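Local coordinates for probable benzoylformate decarboxylase (Rhodococcus jostii, PDB 7ORX), which belongs to the thiamine diphosphate-dependent enzyme family and binds thiamine diphosphate and a sodium ion in a four-chain assembly, at residues Asn220-Glu228 / Cys243-Ser251; Arg297-Gly305 / Ile313-Thr324. All coordinates share one frame; numbering follows the deposited sequence.

In the fold
Both contacts belong to the central domain, built on a six-stranded parallel sheet. Following the chain, helix 220-230 comes first and leads into strand 234-236; the loop after that strand turns back onto the helix, so contact 1 closes before strand 252-255 begins. The chain then passes through strand 272-276 to strand 297-302, where contact 2 opens; it closes after helix 305-310, when strand 315-318 pairs with strand 297-302. The contacts are thus in series, neither enclosing nor crossing the other. The centres of contact 1 and contact 2 lie about 18 Å apart, and the nearest atoms of contact 1 and contact 2 are about 5 Å apart. Helix 321-331, whose start belongs to contact 2, packs its Leu325 against Ala223 and Leu226 of the contact 1 helix.

Contact 1: residues Asn220-Glu228 / Cys243-Ser251; sequences NADAVLLAE and CPFPTRHPS
In the Rossmann-like central domain, the loop that joins strand 234-236 to strand 252-255 lies along helix 220-230, and Phe245 fits against one side of that helix. Its ring is swung in by a first torsion that sets CG anti to the backbone N (chi1 -159°). CE1 reaches Val224 CA at 3.6 Å and CZ reaches Ala227 CB at 4.0 Å, while Ala223 O lies at the ring edge, near its plane. Behind this, Ala223, Ala227 and Phe245 reach side chains of strands 206-210 and 234-236, so the aromatic ring joins helix, loop and sheet in one apolar layer. Pro246 follows immediately, its CD over one face of the Phe245 ring and 3.4 Å from Val224 CG2. The other methyl of Val224, CG1, meets the imidazole of His249 obliquely. At the start of the helix, the amide of Asn220 lies against the peptide after Pro244, with ND2 3.3 Å from Pro244 C; this nitrogen is hydrogen-bonded to Asp215. Ser251 packs OG against Ala227 CB while bonding to Ala232 O. The type I turn Pro246-His249 brings the imidazole back to the helix, where ND1 accepts from Ser251 N, somewhat out of the ring plane, and NE2 donates to Glu228; the two bonds together hold the ring's rotation. The second lies in the imidazole plane but reaches OE2 from above the carboxylate plane, the two planes being 44° apart; His249 NE2 to Glu228 OE2 is 3.0 Å, at 167°.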
ATOM      1  N   ASN C 220       3.364 -19.997  32.994  1.00 71.08           N
ATOM      2  CA  ASN C 220       4.636 -19.964  33.766  1.00 71.04           C
ATOM      3  C   ASN C 220       4.779 -21.257  34.576  1.00 70.56           C
ATOM      4  O   ASN C 220       5.829 -21.911  34.434  1.00 68.03           O
ATOM      5  CB  ASN C 220       4.724 -18.689  34.593  1.00 72.73           C
ATOM      6  CG  ASN C 220       4.537 -17.443  33.753  1.00 74.82           C
ATOM      7  OD1 ASN C 220       3.457 -17.261  33.183  1.00 74.06           O
ATOM      8  ND2 ASN C 220       5.583 -16.608  33.670  1.00 72.60           N
ATOM      9  N   ALA C 221       3.734 -21.652  35.307  1.00 73.02           N
ATOM     10  CA  ALA C 221       3.662 -22.872  36.158  1.00 76.08           C
ATOM     11  C   ALA C 221       3.889 -24.172  35.362  1.00 77.83           C
ATOM     12  O   ALA C 221       4.576 -25.081  35.920  1.00 79.25           O
ATOM     13  CB  ALA C 221       2.326 -22.946  36.849  1.00 77.56           C
ATOM     14  N   ASP C 222       3.323 -24.286  34.151  1.00 76.21           N
ATOM     15  CA  ASP C 222       3.415 -25.521  33.327  1.00 77.20           C
ATOM     16  C   ASP C 222       4.809 -25.611  32.687  1.00 73.05           C
ATOM     17  O   ASP C 222       5.344 -26.702  32.547  1.00 70.14           O
ATOM     18  CB  ASP C 222       2.284 -25.564  32.282  1.00 80.97           C
ATOM     19  CG  ASP C 222       0.896 -25.663  32.917  1.00 88.02           C
ATOM     20  OD1 ASP C 222       0.725 -26.554  33.779  1.00 94.55           O
ATOM     21  OD2 ASP C 222      -0.035 -24.892  32.515  1.00 93.90           O
ATOM     22  N   ALA C 223       5.382 -24.489  32.287  1.00 71.21           N
ATOM     23  CA  ALA C 223       6.788 -24.421  31.868  1.00 71.84           C
ATOM     24  C   ALA C 223       7.668 -24.914  33.029  1.00 72.76           C
ATOM     25  O   ALA C 223       8.608 -25.695  32.789  1.00 73.66           O
ATOM     26  CB  ALA C 223       7.126 -23.010  31.526  1.00 73.80           C
ATOM     27  N   VAL C 224       7.374 -24.472  34.256  1.00 71.09           N
ATOM     28  CA  VAL C 224       8.137 -24.895  35.461  1.00 71.28           C
ATOM     29  C   VAL C 224       8.024 -26.405  35.570  1.00 71.09           C
ATOM     30  O   VAL C 224       9.069 -27.063  35.704  1.00 71.66           O
ATOM     31  CB  VAL C 224       7.680 -24.201  36.755  1.00 71.75           C
ATOM     32  CG1 VAL C 224       8.072 -25.008  37.975  1.00 73.27           C
ATOM     33  CG2 VAL C 224       8.215 -22.779  36.853  1.00 70.65           C
ATOM     34  N   LEU C 225       6.800 -26.935  35.509  1.00 71.39           N
ATOM     35  CA  LEU C 225       6.590 -28.376  35.775  1.00 70.38           C
ATOM     36  C   LEU C 225       7.349 -29.179  34.716  1.00 68.63           C
ATOM     37  O   LEU C 225       7.963 -30.197  35.040  1.00 68.09           O
ATOM     38  CB  LEU C 225       5.095 -28.647  35.788  1.00 72.58           C
ATOM     39  CG  LEU C 225       4.713 -30.116  35.969  1.00 75.42           C
ATOM     40  CD1 LEU C 225       5.355 -30.728  37.212  1.00 76.84           C
ATOM     41  CD2 LEU C 225       3.211 -30.247  36.010  1.00 75.83           C
ATOM     42  N   LEU C 226       7.371 -28.693  33.491  1.00 67.84           N
ATOM     43  CA  LEU C 226       8.031 -29.377  32.351  1.00 69.05           C
ATOM     44  C   LEU C 226       9.546 -29.388  32.553  1.00 69.61           C
ATOM     45  O   LEU C 226      10.150 -30.432  32.333  1.00 69.77           O
ATOM     46  CB  LEU C 226       7.645 -28.676  31.040  1.00 68.38           C
ATOM     47  CG  LEU C 226       8.286 -29.263  29.783  1.00 68.81           C
ATOM     48  CD1 LEU C 226       7.940 -30.746  29.646  1.00 68.68           C
ATOM     49  CD2 LEU C 226       7.844 -28.511  28.529  1.00 68.78           C
ATOM     50  N   ALA C 227      10.136 -28.254  32.950  1.00 70.93           N
ATOM     51  CA  ALA C 227      11.567 -28.160  33.298  1.00 72.58           C
ATOM     52  C   ALA C 227      11.878 -29.115  34.453  1.00 74.53           C
ATOM     53  O   ALA C 227      12.927 -29.782  34.363  1.00 78.00           O
ATOM     54  CB  ALA C 227      11.939 -26.733  33.629  1.00 73.90           C
ATOM     55  N   GLU C 228      11.032 -29.193  35.490  1.00 76.05           N
ATOM     56  CA  GLU C 228      11.218 -30.161  36.609  1.00 78.88           C
ATOM     57  C   GLU C 228      11.248 -31.589  36.052  1.00 78.93           C
ATOM     58  O   GLU C 228      12.180 -32.334  36.382  1.00 80.31           O
ATOM     59  CB  GLU C 228      10.193 -29.957  37.721  1.00 82.44           C
ATOM     60  CG  GLU C 228      10.646 -28.879  38.724  1.00 88.81           C
ATOM     61  CD  GLU C 228       9.556 -28.163  39.523  1.00 93.50           C
ATOM     62  OE1 GLU C 228       8.324 -28.508  39.305  1.00 97.89           O
ATOM     63  OE2 GLU C 228       9.930 -27.238  40.337  1.00 89.38           O
ATOM     64  N   CYS C 243       8.906 -11.923  31.012  1.00 67.40           N
ATOM     65  CA  CYS C 243       9.637 -12.967  31.735  1.00 67.26           C
ATOM     66  C   CYS C 243       8.724 -14.177  31.891  1.00 66.91           C
ATOM     67  O   CYS C 243       7.717 -14.115  32.588  1.00 67.81           O
ATOM     68  CB  CYS C 243      10.063 -12.493  33.110  1.00 68.40           C
ATOM     69  SG  CYS C 243      10.873 -13.821  34.033  1.00 72.25           S
ATOM     70  N   PRO C 244       9.008 -15.274  31.186  1.00 65.94           N
ATOM     71  CA  PRO C 244       8.139 -16.439  31.193  1.00 67.39           C
ATOM     72  C   PRO C 244       8.435 -17.516  32.235  1.00 68.26           C
ATOM     73  O   PRO C 244       7.854 -18.601  32.184  1.00 70.82           O
ATOM     74  CB  PRO C 244       8.418 -17.024  29.805  1.00 67.09           C
ATOM     75  CG  PRO C 244       9.879 -16.737  29.611  1.00 67.78           C
ATOM     76  CD  PRO C 244      10.047 -15.349  30.168  1.00 66.43           C
ATOM     77  N   PHE C 245       9.317 -17.233  33.174  1.00 67.81           N
ATOM     78  CA  PHE C 245       9.785 -18.294  34.100  1.00 68.01           C
ATOM     79  C   PHE C 245      10.306 -17.672  35.378  1.00 68.36           C
ATOM     80  O   PHE C 245      10.869 -16.587  35.329  1.00 68.87           O
ATOM     81  CB  PHE C 245      10.914 -19.048  33.413  1.00 67.38           C
ATOM     82  CG  PHE C 245      11.169 -20.416  33.955  1.00 66.75           C
ATOM     83  CD1 PHE C 245      10.355 -21.470  33.592  1.00 66.02           C
ATOM     84  CD2 PHE C 245      12.263 -20.655  34.755  1.00 66.56           C
ATOM     85  CE1 PHE C 245      10.596 -22.745  34.065  1.00 66.08           C
ATOM     86  CE2 PHE C 245      12.515 -21.941  35.221  1.00 67.16           C
ATOM     87  CZ  PHE C 245      11.670 -22.986  34.890  1.00 67.48           C
ATOM     88  N   PRO C 246      10.180 -18.344  36.538  1.00 69.14           N
ATOM     89  CA  PRO C 246      10.762 -17.816  37.779  1.00 68.90           C
ATOM     90  C   PRO C 246      12.296 -17.690  37.655  1.00 67.54           C
ATOM     91  O   PRO C 246      12.925 -18.646  37.329  1.00 67.02           O
ATOM     92  CB  PRO C 246      10.341 -18.835  38.858  1.00 69.31           C
ATOM     93  CG  PRO C 246       9.367 -19.799  38.232  1.00 69.04           C
ATOM     94  CD  PRO C 246       9.488 -19.622  36.723  1.00 69.55           C
ATOM     95  N   THR C 247      12.875 -16.519  37.901  1.00 68.23           N
ATOM     96  CA  THR C 247      14.344 -16.276  37.736  1.00 69.14           C
ATOM     97  C   THR C 247      15.182 -16.918  38.840  1.00 69.00           C
ATOM     98  O   THR C 247      16.403 -16.845  38.698  1.00 72.69           O
ATOM     99  CB  THR C 247      14.715 -14.789  37.690  1.00 68.15           C
ATOM    100  OG1 THR C 247      14.511 -14.195  38.974  1.00 67.52           O
ATOM    101  CG2 THR C 247      13.945 -14.068  36.601  1.00 67.75           C
ATOM    102  N   ARG C 248      14.583 -17.491  39.889  1.00 69.28           N
ATOM    103  CA  ARG C 248      15.394 -18.159  40.957  1.00 71.18           C
ATOM    104  C   ARG C 248      15.008 -19.646  41.013  1.00 71.21           C
ATOM    105  O   ARG C 248      15.273 -20.331  41.982  1.00 74.17           O
ATOM    106  CB  ARG C 248      15.283 -17.456  42.319  1.00 70.25           C
ATOM    107  CG  ARG C 248      15.617 -15.973  42.287  1.00 71.21           C
ATOM    108  CD  ARG C 248      17.046 -15.701  41.840  1.00 72.32           C
ATOM    109  NE  ARG C 248      18.021 -16.098  42.878  1.00 74.33           N
ATOM    110  CZ  ARG C 248      19.311 -16.356  42.628  1.00 76.61           C
ATOM    111  NH1 ARG C 248      19.788 -16.228  41.402  1.00 77.77           N
ATOM    112  NH2 ARG C 248      20.132 -16.741  43.589  1.00 77.83           N
ATOM    113  N   HIS C 249      14.379 -20.145  39.997  1.00 70.12           N
ATOM    114  CA  HIS C 249      14.194 -21.604  39.869  1.00 71.59           C
ATOM    115  C   HIS C 249      15.527 -22.268  39.548  1.00 71.27           C
ATOM    116  O   HIS C 249      16.330 -21.730  38.797  1.00 71.27           O
ATOM    117  CB  HIS C 249      13.152 -21.899  38.800  1.00 70.71           C
ATOM    118  CG  HIS C 249      12.750 -23.323  38.801  1.00 71.48           C
ATOM    119  ND1 HIS C 249      13.424 -24.234  38.065  1.00 71.86           N
ATOM    120  CD2 HIS C 249      11.767 -23.988  39.449  1.00 72.81           C
ATOM    121  CE1 HIS C 249      12.878 -25.430  38.248  1.00 74.08           C
ATOM    122  NE2 HIS C 249      11.833 -25.299  39.085  1.00 73.17           N
ATOM    123  N   PRO C 250      15.800 -23.478  40.073  1.00 70.89           N
ATOM    124  CA  PRO C 250      16.972 -24.256  39.663  1.00 71.39           C
ATOM    125  C   PRO C 250      17.313 -24.241  38.168  1.00 71.92           C
ATOM    126  O   PRO C 250      18.455 -24.020  37.837  1.00 73.78           O
ATOM    127  CB  PRO C 250      16.588 -25.657  40.148  1.00 71.36           C
ATOM    128  CG  PRO C 250      15.947 -25.323  41.480  1.00 71.99           C
ATOM    129  CD  PRO C 250      15.051 -24.140  41.153  1.00 71.11           C
ATOM    130  N   SER C 251      16.317 -24.455  37.306  1.00 71.93           N
ATOM    131  CA  SER C 251      16.486 -24.562  35.835  1.00 70.30           C
ATOM    132  C   SER C 251      16.882 -23.220  35.209  1.00 69.31           C
ATOM    133  O   SER C 251      17.461 -23.236  34.136  1.00 68.52           O
ATOM    134  CB  SER C 251      15.264 -25.113  35.198  1.00 70.10           C
ATOM    135  OG  SER C 251      15.111 -26.512  35.486  1.00 71.91           O
TER

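Contact 2: residues Arg297-Gly305 / Ile313-Thr324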
ATOM      1  N   ARG C 297      19.079 -30.309  17.135  1.00 84.61           N
ATOM      2  CA  ARG C 297      17.803 -30.134  16.378  1.00 85.60           C
ATOM      3  C   ARG C 297      16.906 -29.232  17.227  1.00 80.00           C
ATOM      4  O   ARG C 297      16.927 -29.352  18.458  1.00 79.59           O
ATOM      5  CB  ARG C 297      17.134 -31.470  16.013  1.00 88.97           C
ATOM      6  CG  ARG C 297      16.966 -32.444  17.178  1.00 93.84           C
ATOM      7  CD  ARG C 297      16.138 -33.687  16.854  1.00100.00           C
ATOM      8  NE  ARG C 297      14.932 -33.357  16.072  1.00106.78           N
ATOM      9  CZ  ARG C 297      13.821 -34.086  15.983  1.00106.02           C
ATOM     10  NH1 ARG C 297      13.739 -35.253  16.594  1.00109.98           N
ATOM     11  NH2 ARG C 297      12.829 -33.663  15.220  1.00105.04           N
ATOM     12  N   LEU C 298      16.205 -28.322  16.565  1.00 76.09           N
ATOM     13  CA  LEU C 298      15.390 -27.278  17.208  1.00 73.78           C
ATOM     14  C   LEU C 298      13.934 -27.596  16.900  1.00 71.90           C
ATOM     15  O   LEU C 298      13.644 -27.738  15.701  1.00 73.08           O
ATOM     16  CB  LEU C 298      15.835 -25.920  16.659  1.00 74.13           C
ATOM     17  CG  LEU C 298      15.225 -24.704  17.358  1.00 74.07           C
ATOM     18  CD1 LEU C 298      16.221 -23.554  17.527  1.00 74.17           C
ATOM     19  CD2 LEU C 298      14.007 -24.224  16.606  1.00 73.44           C
ATOM     20  N   ILE C 299      13.123 -27.808  17.940  1.00 70.27           N
ATOM     21  CA  ILE C 299      11.637 -27.849  17.903  1.00 69.43           C
ATOM     22  C   ILE C 299      11.136 -26.478  18.304  1.00 67.81           C
ATOM     23  O   ILE C 299      11.638 -25.929  19.269  1.00 68.28           O
ATOM     24  CB  ILE C 299      11.010 -28.908  18.830  1.00 69.86           C
ATOM     25  CG1 ILE C 299      11.600 -30.297  18.649  1.00 70.62           C
ATOM     26  CG2 ILE C 299       9.533 -28.974  18.561  1.00 71.26           C
ATOM     27  CD1 ILE C 299      11.711 -30.706  17.209  1.00 71.85           C
ATOM     28  N   HIS C 300      10.109 -25.990  17.640  1.00 67.01           N
ATOM     29  CA  HIS C 300       9.671 -24.586  17.747  1.00 66.36           C
ATOM     30  C   HIS C 300       8.162 -24.559  17.869  1.00 66.74           C
ATOM     31  O   HIS C 300       7.520 -25.048  16.953  1.00 70.10           O
ATOM     32  CB  HIS C 300      10.188 -23.870  16.518  1.00 66.63           C
ATOM     33  CG  HIS C 300       9.828 -22.449  16.509  1.00 67.45           C
ATOM     34  ND1 HIS C 300       9.764 -21.742  15.334  1.00 68.98           N
ATOM     35  CD2 HIS C 300       9.506 -21.615  17.517  1.00 68.41           C
ATOM     36  CE1 HIS C 300       9.397 -20.503  15.607  1.00 70.44           C
ATOM     37  NE2 HIS C 300       9.264 -20.392  16.959  1.00 70.16           N
ATOM     38  N   VAL C 301       7.612 -24.062  18.963  1.00 66.19           N
ATOM     39  CA  VAL C 301       6.142 -24.061  19.208  1.00 67.19           C
ATOM     40  C   VAL C 301       5.652 -22.614  19.309  1.00 67.80           C
ATOM     41  O   VAL C 301       6.126 -21.931  20.185  1.00 67.15           O
ATOM     42  CB  VAL C 301       5.772 -24.878  20.457  1.00 66.13           C
ATOM     43  CG1 VAL C 301       4.268 -24.851  20.681  1.00 65.73           C
ATOM     44  CG2 VAL C 301       6.287 -26.298  20.342  1.00 66.48           C
ATOM     45  N   THR C 302       4.681 -22.185  18.490  1.00 68.92           N
ATOM     46  CA  THR C 302       4.278 -20.759  18.442  1.00 69.24           C
ATOM     47  C   THR C 302       2.812 -20.639  18.009  1.00 71.10           C
ATOM     48  O   THR C 302       2.377 -21.408  17.154  1.00 72.17           O
ATOM     49  CB  THR C 302       5.290 -19.973  17.591  1.00 68.68           C
ATOM     50  OG1 THR C 302       4.805 -18.669  17.301  1.00 68.73           O
ATOM     51  CG2 THR C 302       5.548 -20.600  16.248  1.00 69.44           C
ATOM     52  N   ASP C 303       2.083 -19.705  18.620  1.00 73.32           N
ATOM     53  CA  ASP C 303       0.762 -19.227  18.161  1.00 75.44           C
ATOM     54  C   ASP C 303       0.906 -18.553  16.800  1.00 75.12           C
ATOM     55  O   ASP C 303      -0.082 -18.547  16.072  1.00 79.95           O
ATOM     56  CB  ASP C 303       0.057 -18.284  19.155  1.00 81.69           C
ATOM     57  CG  ASP C 303       0.860 -17.553  20.265  1.00 93.08           C
ATOM     58  OD1 ASP C 303       1.661 -16.569  19.975  1.00 95.27           O
ATOM     59  OD2 ASP C 303       0.623 -17.895  21.457  1.00106.83           O
ATOM     60  N   ASP C 304       2.073 -18.000  16.458  1.00 75.69           N
ATOM     61  CA  ASP C 304       2.251 -17.090  15.287  1.00 76.89           C
ATOM     62  C   ASP C 304       2.738 -17.894  14.068  1.00 76.63           C
ATOM     63  O   ASP C 304       3.941 -18.288  14.050  1.00 79.43           O
ATOM     64  CB  ASP C 304       3.168 -15.903  15.602  1.00 77.97           C
ATOM     65  CG  ASP C 304       3.088 -14.718  14.622  1.00 81.39           C
ATOM     66  OD1 ASP C 304       2.600 -14.894  13.446  1.00 80.66           O
ATOM     67  OD2 ASP C 304       3.525 -13.586  15.016  1.00 82.66           O
ATOM     68  N   GLY C 305       1.877 -18.089  13.060  1.00 72.05           N
ATOM     69  CA  GLY C 305       2.300 -18.743  11.821  1.00 71.96           C
ATOM     70  C   GLY C 305       3.398 -17.973  11.116  1.00 73.08           C
ATOM     71  O   GLY C 305       4.266 -18.605  10.517  1.00 75.21           O
ATOM     72  N   ILE C 313      15.844 -21.748  10.619  1.00 70.76           N
ATOM     73  CA  ILE C 313      16.007 -23.218  10.886  1.00 72.79           C
ATOM     74  C   ILE C 313      14.851 -23.688  11.757  1.00 72.01           C
ATOM     75  O   ILE C 313      14.108 -22.813  12.288  1.00 70.13           O
ATOM     76  CB  ILE C 313      17.362 -23.574  11.551  1.00 73.99           C
ATOM     77  CG1 ILE C 313      17.758 -22.546  12.589  1.00 74.49           C
ATOM     78  CG2 ILE C 313      18.494 -23.739  10.555  1.00 75.38           C
ATOM     79  CD1 ILE C 313      16.802 -22.452  13.725  1.00 75.00           C
ATOM     80  N   GLY C 314      14.729 -25.011  11.880  1.00 73.61           N
ATOM     81  CA  GLY C 314      13.908 -25.692  12.912  1.00 74.92           C
ATOM     82  C   GLY C 314      12.682 -26.389  12.357  1.00 76.76           C
ATOM     83  O   GLY C 314      12.228 -26.038  11.251  1.00 78.35           O
ATOM     84  N   GLU C 315      12.162 -27.349  13.119  1.00 79.51           N
ATOM     85  CA  GLU C 315      10.846 -28.011  12.931  1.00 80.28           C
ATOM     86  C   GLU C 315       9.811 -27.268  13.789  1.00 77.48           C
ATOM     87  O   GLU C 315       9.822 -27.468  15.001  1.00 76.47           O
ATOM     88  CB  GLU C 315      10.996 -29.483  13.318  1.00 85.73           C
ATOM     89  CG  GLU C 315       9.669 -30.223  13.480  1.00 92.52           C
ATOM     90  CD  GLU C 315       9.730 -31.737  13.475  1.00 96.78           C
ATOM     91  OE1 GLU C 315      10.351 -32.320  14.396  1.00 99.62           O
ATOM     92  OE2 GLU C 315       9.136 -32.325  12.555  1.00103.84           O
ATOM     93  N   ALA C 316       8.924 -26.466  13.190  1.00 75.73           N
ATOM     94  CA  ALA C 316       7.913 -25.663  13.921  1.00 74.06           C
ATOM     95  C   ALA C 316       6.563 -26.402  14.001  1.00 74.30           C
ATOM     96  O   ALA C 316       6.228 -27.139  13.080  1.00 73.08           O
ATOM     97  CB  ALA C 316       7.739 -24.314  13.265  1.00 73.47           C
ATOM     98  N   TYR C 317       5.821 -26.146  15.089  1.00 74.81           N
ATOM     99  CA  TYR C 317       4.410 -26.528  15.357  1.00 75.73           C
ATOM    100  C   TYR C 317       3.641 -25.231  15.602  1.00 75.34           C
ATOM    101  O   TYR C 317       3.990 -24.529  16.574  1.00 73.71           O
ATOM    102  CB  TYR C 317       4.306 -27.460  16.567  1.00 75.93           C
ATOM    103  CG  TYR C 317       4.914 -28.816  16.337  1.00 78.58           C
ATOM    104  CD1 TYR C 317       6.284 -29.021  16.403  1.00 81.43           C
ATOM    105  CD2 TYR C 317       4.124 -29.896  16.029  1.00 80.72           C
ATOM    106  CE1 TYR C 317       6.842 -30.273  16.178  1.00 84.33           C
ATOM    107  CE2 TYR C 317       4.657 -31.147  15.774  1.00 83.83           C
ATOM    108  CZ  TYR C 317       6.026 -31.352  15.870  1.00 86.44           C
ATOM    109  OH  TYR C 317       6.564 -32.603  15.656  1.00 90.84           O
ATOM    110  N   VAL C 318       2.632 -24.916  14.778  1.00 75.24           N
ATOM    111  CA  VAL C 318       1.810 -23.701  15.022  1.00 75.26           C
ATOM    112  C   VAL C 318       0.651 -24.173  15.872  1.00 75.00           C
ATOM    113  O   VAL C 318      -0.130 -24.915  15.358  1.00 75.81           O
ATOM    114  CB  VAL C 318       1.352 -23.000  13.735  1.00 75.73           C
ATOM    115  CG1 VAL C 318       0.647 -21.671  14.025  1.00 74.72           C
ATOM    116  CG2 VAL C 318       2.550 -22.761  12.823  1.00 78.12           C
ATOM    117  N   ALA C 319       0.641 -23.819  17.154  1.00 74.63           N
ATOM    118  CA  ALA C 319      -0.344 -24.309  18.137  1.00 75.39           C
ATOM    119  C   ALA C 319      -0.388 -23.360  19.317  1.00 75.93           C
ATOM    120  O   ALA C 319       0.532 -22.571  19.510  1.00 80.75           O
ATOM    121  CB  ALA C 319       0.012 -25.708  18.567  1.00 74.92           C
ATOM    122  N   PRO C 320      -1.455 -23.408  20.143  1.00 75.67           N
ATOM    123  CA  PRO C 320      -1.553 -22.565  21.326  1.00 75.69           C
ATOM    124  C   PRO C 320      -0.505 -22.947  22.369  1.00 74.89           C
ATOM    125  O   PRO C 320      -0.391 -24.119  22.681  1.00 77.22           O
ATOM    126  CB  PRO C 320      -2.979 -22.836  21.795  1.00 76.18           C
ATOM    127  CG  PRO C 320      -3.643 -23.221  20.543  1.00 77.17           C
ATOM    128  CD  PRO C 320      -2.654 -24.216  19.973  1.00 76.95           C
ATOM    129  N   VAL C 321       0.228 -21.959  22.845  1.00 73.53           N
ATOM    130  CA  VAL C 321       1.408 -22.166  23.747  1.00 74.21           C
ATOM    131  C   VAL C 321       0.914 -22.694  25.094  1.00 74.88           C
ATOM    132  O   VAL C 321       1.480 -23.675  25.579  1.00 73.12           O
ATOM    133  CB  VAL C 321       2.191 -20.841  23.895  1.00 71.89           C
ATOM    134  CG1 VAL C 321       3.210 -20.880  24.989  1.00 71.96           C
ATOM    135  CG2 VAL C 321       2.829 -20.427  22.581  1.00 71.16           C
ATOM    136  N   GLY C 322      -0.120 -22.041  25.635  1.00 80.54           N
ATOM    137  CA  GLY C 322      -0.822 -22.440  26.864  1.00 82.44           C
ATOM    138  C   GLY C 322      -1.072 -23.936  26.876  1.00 82.76           C
ATOM    139  O   GLY C 322      -0.395 -24.654  27.634  1.00 84.09           O
ATOM    140  N   SER C 323      -1.999 -24.389  26.041  1.00 80.43           N
ATOM    141  CA  SER C 323      -2.441 -25.805  25.987  1.00 82.58           C
ATOM    142  C   SER C 323      -1.231 -26.713  25.804  1.00 80.55           C
ATOM    143  O   SER C 323      -1.140 -27.696  26.546  1.00 80.04           O
ATOM    144  CB  SER C 323      -3.428 -26.084  24.872  1.00 85.07           C
ATOM    145  OG  SER C 323      -4.363 -25.025  24.731  1.00 89.12           O
ATOM    146  N   THR C 324      -0.395 -26.441  24.803  1.00 79.11           N
ATOM    147  CA  THR C 324       0.701 -27.346  24.394  1.00 79.98           C
ATOM    148  C   THR C 324       1.523 -27.668  25.646  1.00 82.92           C
ATOM    149  O   THR C 324       1.640 -28.856  26.013  1.00 87.73           O
ATOM    150  CB  THR C 324       1.535 -26.713  23.274  1.00 78.82           C
ATOM    151  OG1 THR C 324       0.644 -26.437  22.191  1.00 80.94           O
ATOM    152  CG2 THR C 324       2.669 -27.604  22.818  1.00 77.88           C
TER
HETATM  153  O   HOH W   1      11.280 -23.162  13.541  1.00 71.46           O
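Glu315 sits beside Ile299 in the parallel pairing of strands 297-302 and 315-318, part of a beta-alpha-beta unit. Its CB lies 4.1 Å from Ile299 CD1. From there CG is anti to the backbone N (chi1 167°) and the chain runs on extended, carrying the carboxylate to the guanidinium of Arg297. Glu315 OE1 forms a salt bridge with Arg297 NH2 at 2.9 Å, meeting the guanidinium at its edge, and also touches Ile299 CD1; OE2 bonds to His183 of the second subunit. The backbone holds the register: Glu315 N donates to Leu298 O and Glu315 O accepts from His300 N, after which Tyr317 N to His300 O (2.8 Å), Thr302 N to Tyr317 O and Ala319 N to Thr302 O continue the ladder. Ile299 CG2 meets Tyr317 CE1 on the same face as Glu315. Farther along this face, Val301 CG1 packs on Thr324 CG2, at the start of helix 321-331. On the other face His300 ND1 lies 3.9 Å from Ala316 CB and is linked through a water to Ile313 O, while NE2 bonds to Ala278 O. Helix 190-202 covers Ile299 and Tyr317, and helix 305-310 covers Thr302, Ala316 and Val318; strand 272-276 flanks 297-302, and a strand of the second subunit pairs in parallel with 315-318, so the sheet runs on across the interface.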